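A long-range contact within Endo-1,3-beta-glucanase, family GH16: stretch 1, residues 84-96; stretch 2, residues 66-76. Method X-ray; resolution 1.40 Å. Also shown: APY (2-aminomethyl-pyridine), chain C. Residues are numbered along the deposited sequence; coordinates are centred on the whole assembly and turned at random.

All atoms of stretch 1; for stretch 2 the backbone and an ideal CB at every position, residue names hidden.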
# COMPACT_ATOMS: atom_id res chain seq x y z
N LEU A 84 8.59 -0.82 -7.80
CA LEU A 84 7.86 0.36 -8.25
C LEU A 84 8.36 1.61 -7.52
O LEU A 84 8.37 2.67 -8.09
CB LEU A 84 6.36 0.18 -8.03
CG LEU A 84 5.75 -1.03 -8.79
CD1 LEU A 84 4.31 -1.23 -8.28
CD2 LEU A 84 5.86 -0.78 -10.33
N GLY A 85 8.84 1.45 -6.30
CA GLY A 85 9.39 2.59 -5.56
C GLY A 85 8.95 2.54 -4.11
O GLY A 85 8.45 1.53 -3.62
N GLU A 86 9.31 3.61 -3.40
CA GLU A 86 9.11 3.67 -1.98
C GLU A 86 8.27 4.88 -1.61
O GLU A 86 8.26 5.93 -2.26
CB GLU A 86 10.41 3.73 -1.24
CG GLU A 86 11.31 2.54 -1.52
CD GLU A 86 12.69 2.55 -0.88
OE1 GLU A 86 12.92 3.34 0.03
OE2 GLU A 86 13.43 1.68 -1.33
N LEU A 87 7.51 4.74 -0.51
CA LEU A 87 6.60 5.79 -0.03
C LEU A 87 6.97 6.07 1.42
O LEU A 87 7.17 5.15 2.20
CB LEU A 87 5.09 5.21 -0.01
CG LEU A 87 4.36 4.96 -1.35
CD1 LEU A 87 4.31 6.25 -2.19
CD2 LEU A 87 4.99 3.78 -2.10
N SER A 88 7.07 7.35 1.75
CA SER A 88 7.14 7.78 3.15
C SER A 88 5.73 8.12 3.65
O SER A 88 4.93 8.80 2.94
CB SER A 88 7.96 9.08 3.20
OG SER A 88 9.29 8.73 2.87
N VAL A 89 5.40 7.73 4.88
CA VAL A 89 4.08 8.00 5.45
C VAL A 89 4.27 9.24 6.36
O VAL A 89 5.06 9.23 7.32
CB VAL A 89 3.58 6.80 6.33
CG1 VAL A 89 2.26 7.17 6.95
CG2 VAL A 89 3.43 5.54 5.45
N PRO A 90 3.51 10.35 6.08
CA PRO A 90 3.58 11.51 6.94
C PRO A 90 3.16 11.18 8.35
O PRO A 90 2.34 10.29 8.57
CB PRO A 90 2.55 12.50 6.30
CG PRO A 90 2.58 12.04 4.81
CD PRO A 90 2.61 10.54 4.91
N ASN A 91 3.69 11.96 9.28
CA ASN A 91 3.13 11.95 10.65
C ASN A 91 1.83 12.77 10.64
O ASN A 91 1.82 14.04 10.57
CB ASN A 91 4.12 12.52 11.63
CG ASN A 91 3.61 12.41 13.05
OD1 ASN A 91 2.43 12.29 13.31
ND2 ASN A 91 4.59 12.44 14.03
N THR A 92 0.71 12.09 10.50
CA THR A 92 -0.59 12.75 10.40
C THR A 92 -1.16 13.02 11.79
O THR A 92 -2.26 13.58 11.89
CB THR A 92 -1.60 11.83 9.66
OG1 THR A 92 -1.75 10.61 10.44
CG2 THR A 92 -1.07 11.47 8.23
N GLY A 93 -0.32 12.67 12.83
CA GLY A 93 -0.71 12.98 14.23
C GLY A 93 -1.75 12.08 14.84
O GLY A 93 -2.26 12.41 15.92
N GLY A 94 -2.11 10.96 14.23
CA GLY A 94 -3.05 10.06 14.91
C GLY A 94 -3.14 8.81 14.06
O GLY A 94 -2.88 8.83 12.82
N TRP A 95 -3.49 7.71 14.73
CA TRP A 95 -3.58 6.39 14.09
C TRP A 95 -4.74 6.27 13.10
O TRP A 95 -4.78 5.37 12.25
CB TRP A 95 -3.61 5.31 15.16
CG TRP A 95 -2.32 5.31 15.94
CD1 TRP A 95 -2.13 5.62 17.27
CD2 TRP A 95 -1.00 5.01 15.39
NE1 TRP A 95 -0.77 5.54 17.58
CE2 TRP A 95 -0.04 5.17 16.46
CE3 TRP A 95 -0.53 4.59 14.12
CZ2 TRP A 95 1.32 4.90 16.29
CZ3 TRP A 95 0.82 4.37 13.93
CH2 TRP A 95 1.73 4.50 15.02
N GLN A 96 -5.72 7.17 13.24
CA GLN A 96 -6.86 7.25 12.32
C GLN A 96 -6.98 8.63 11.74
O GLN A 96 -8.04 9.06 11.44
CB GLN A 96 -8.19 6.74 12.96
CG GLN A 96 -8.16 5.32 13.52
CD GLN A 96 -8.22 4.25 12.45
OE1 GLN A 96 -7.62 3.17 12.65
NE2 GLN A 96 -8.94 4.47 11.42
N UNK A 66 -0.36 7.87 10.43
CA UNK A 66 0.68 7.50 11.40
C UNK A 66 0.67 8.56 12.48
O UNK A 66 0.54 9.76 12.19
CB UNK A 66 2.06 7.38 10.75
N UNK A 67 0.83 8.08 13.73
CA UNK A 67 1.07 9.03 14.83
C UNK A 67 2.55 9.36 15.06
O UNK A 67 2.85 10.17 16.02
CB UNK A 67 0.48 8.47 16.12
N UNK A 68 3.46 8.81 14.23
CA UNK A 68 4.88 8.94 14.47
C UNK A 68 5.54 9.36 13.15
O UNK A 68 4.92 9.46 12.10
CB UNK A 68 5.47 7.64 15.01
N UNK A 69 6.85 9.60 13.24
CA UNK A 69 7.65 9.90 12.05
C UNK A 69 8.30 8.63 11.51
O UNK A 69 8.65 7.69 12.28
CB UNK A 69 8.72 10.95 12.37
N UNK A 70 8.57 8.65 10.22
CA UNK A 70 9.46 7.65 9.61
C UNK A 70 8.89 6.37 9.04
O UNK A 70 9.65 5.52 8.54
CB UNK A 70 10.49 7.24 10.66
N UNK A 71 7.57 6.18 9.11
CA UNK A 71 6.98 4.99 8.44
C UNK A 71 7.38 5.00 6.97
O UNK A 71 7.38 6.07 6.32
CB UNK A 71 5.46 4.97 8.58
N UNK A 72 7.68 3.85 6.40
CA UNK A 72 8.20 3.83 5.02
C UNK A 72 7.94 2.46 4.49
O UNK A 72 8.12 1.46 5.20
CB UNK A 72 9.69 4.18 4.94
N UNK A 73 7.51 2.39 3.23
CA UNK A 73 7.29 1.07 2.62
C UNK A 73 7.63 1.11 1.15
O UNK A 73 7.72 2.19 0.54
CB UNK A 73 5.84 0.61 2.81
N UNK A 74 7.90 -0.09 0.61
CA UNK A 74 8.16 -0.22 -0.87
C UNK A 74 7.01 -0.97 -1.49
O UNK A 74 6.32 -1.75 -0.84
CB UNK A 74 9.48 -0.94 -1.16
N UNK A 75 6.78 -0.66 -2.76
CA UNK A 75 5.79 -1.41 -3.57
C UNK A 75 6.54 -2.13 -4.71
O UNK A 75 7.56 -1.63 -5.23
CB UNK A 75 4.71 -0.48 -4.13
N UNK A 76 6.04 -3.34 -5.05
CA UNK A 76 6.70 -4.14 -6.09
C UNK A 76 5.74 -5.06 -6.78
O UNK A 76 4.63 -5.30 -6.26
CB UNK A 76 7.85 -4.96 -5.50
N APY C . 6.75 -8.38 -2.29
CM APY C . 6.13 -8.09 -1.01
C2 APY C . 6.38 -9.51 -0.53
C3 APY C . 7.48 -9.75 0.26
C4 APY C . 7.80 -11.06 0.68
C5 APY C . 7.04 -12.13 0.18
C6 APY C . 5.94 -11.89 -0.63
N1 APY C . 5.67 -10.59 -1.01

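At position 66 the CB lies 3.6 Å from Pro90 O and 3.8 Å from Val89 CG1, so a small side chain suits, polar or not. It is Ser66: its OG accepts a hydrogen bond from the backbone N of position 68 (3.0 Å), while its carbonyl O receives a weak bond from Thr92 N (2.9 Å).

Position 67 places its CB 3.4 Å from Trp95 CE2, over the indole face. Such closeness favours a compact apolar group, and Ala67 supplies one: its CB sits 3.6 Å from the centroid of the five-membered ring of Trp95, a CH-pi contact. Position 68 points away from stretch 1, with room for many side chains; Val68 still brings CG2 to 4.3 Å from Trp95 CH2.

From position 69 the CB also points away, but Asn91 ND2 is only 4.7 Å from it, a donor that an acidic or amide side chain could reach. Asp69 turns its end back, and its OD1 accepts a hydrogen bond from Asn91 ND2 (3.1 Å).

Position 70 has phi/psi of 92/0°, where a CB would jam against the preceding carbonyl O; Gly70 answers this. At 71 phi is ordinary, but the ideal CB would lie a tight 3.5 Å from Val89 CB. Gly71 avoids that crowding, and its O accepts a straight hydrogen bond from Val89 N (3.0 Å).

Position 72 shares a sheet face with Glu86 and Ser88, so a long basic side chain could meet the carboxylate. Arg72, extended with chi1 to chi3 all t, forms a salt bridge: its NE and NH2 donate to Glu86 OE1 at 2.9 and 3.0 Å.

Position 73 shares the other face with Leu87, and Val89 lies nearby; a large apolar or aromatic group suits. Phe73 takes chi1 p, receiving Leu87 CB over its ring face, 3.8 Å from the centroid, and Val89 CG2 at its edge, 3.7 Å from CE1. Its backbone pairs with that of Leu87 through two hydrogen bonds.

Position 74 is opposite Glu86, with its CB 4.0 Å from Glu86 CG; small or polar side chains would fit. Ser74 is both, its CB packing beside that methylene.

Position 75 faces Leu84 CD1 (4.2 Å from its CB) and Leu87 CD2 (4.7 Å), while glycine at 85 offers no side chain. A small residue suits, and Ser75 places OG 3.4 Å from Leu84 CB, its hydroxyl bonded elsewhere in the structure.

Position 76 points away from stretch 1, but the amine of the ligand invites an acid: Asp76 OD2 accepts a hydrogen bond from APY N (2.7 Å).

Stretch 2 (66-76) SAVDGGRFSSD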
# COMPACT_ATOMS: atom_id res chain seq x y z
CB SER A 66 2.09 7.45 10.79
OG SER A 66 3.00 7.09 11.83
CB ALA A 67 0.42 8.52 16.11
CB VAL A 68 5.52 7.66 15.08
CG1 VAL A 68 4.87 7.39 16.43
CG2 VAL A 68 5.46 6.50 14.10
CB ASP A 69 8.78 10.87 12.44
CG ASP A 69 8.26 12.16 13.00
OD1 ASP A 69 7.29 12.70 12.47
OD2 ASP A 69 8.89 12.68 13.94
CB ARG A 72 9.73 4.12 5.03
CG ARG A 72 10.23 4.36 3.62
CD ARG A 72 11.78 4.54 3.72
NE ARG A 72 12.25 4.86 2.38
CZ ARG A 72 12.50 6.07 1.94
NH1 ARG A 72 12.42 7.11 2.74
NH2 ARG A 72 12.89 6.22 0.69
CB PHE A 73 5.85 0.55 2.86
CG PHE A 73 4.76 1.42 2.28
CD1 PHE A 73 4.17 2.46 3.10
CD2 PHE A 73 4.28 1.18 0.98
CE1 PHE A 73 3.13 3.17 2.56
CE2 PHE A 73 3.24 1.93 0.47
CZ PHE A 73 2.63 2.90 1.26
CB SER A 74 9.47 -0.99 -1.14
OG SER A 74 9.36 -2.33 -0.57
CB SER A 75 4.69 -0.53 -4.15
OG SER A 75 5.29 0.53 -4.85
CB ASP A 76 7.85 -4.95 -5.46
CG ASP A 76 7.36 -6.11 -4.67
OD1 ASP A 76 7.05 -7.15 -5.24
OD2 ASP A 76 7.18 -6.00 -3.42
O HOH W 1 4.59 11.95 17.14
O HOH W 2 5.23 7.68 9.69
O HOH W 3 7.39 10.39 8.25
O HOH W 4 9.25 8.14 6.24
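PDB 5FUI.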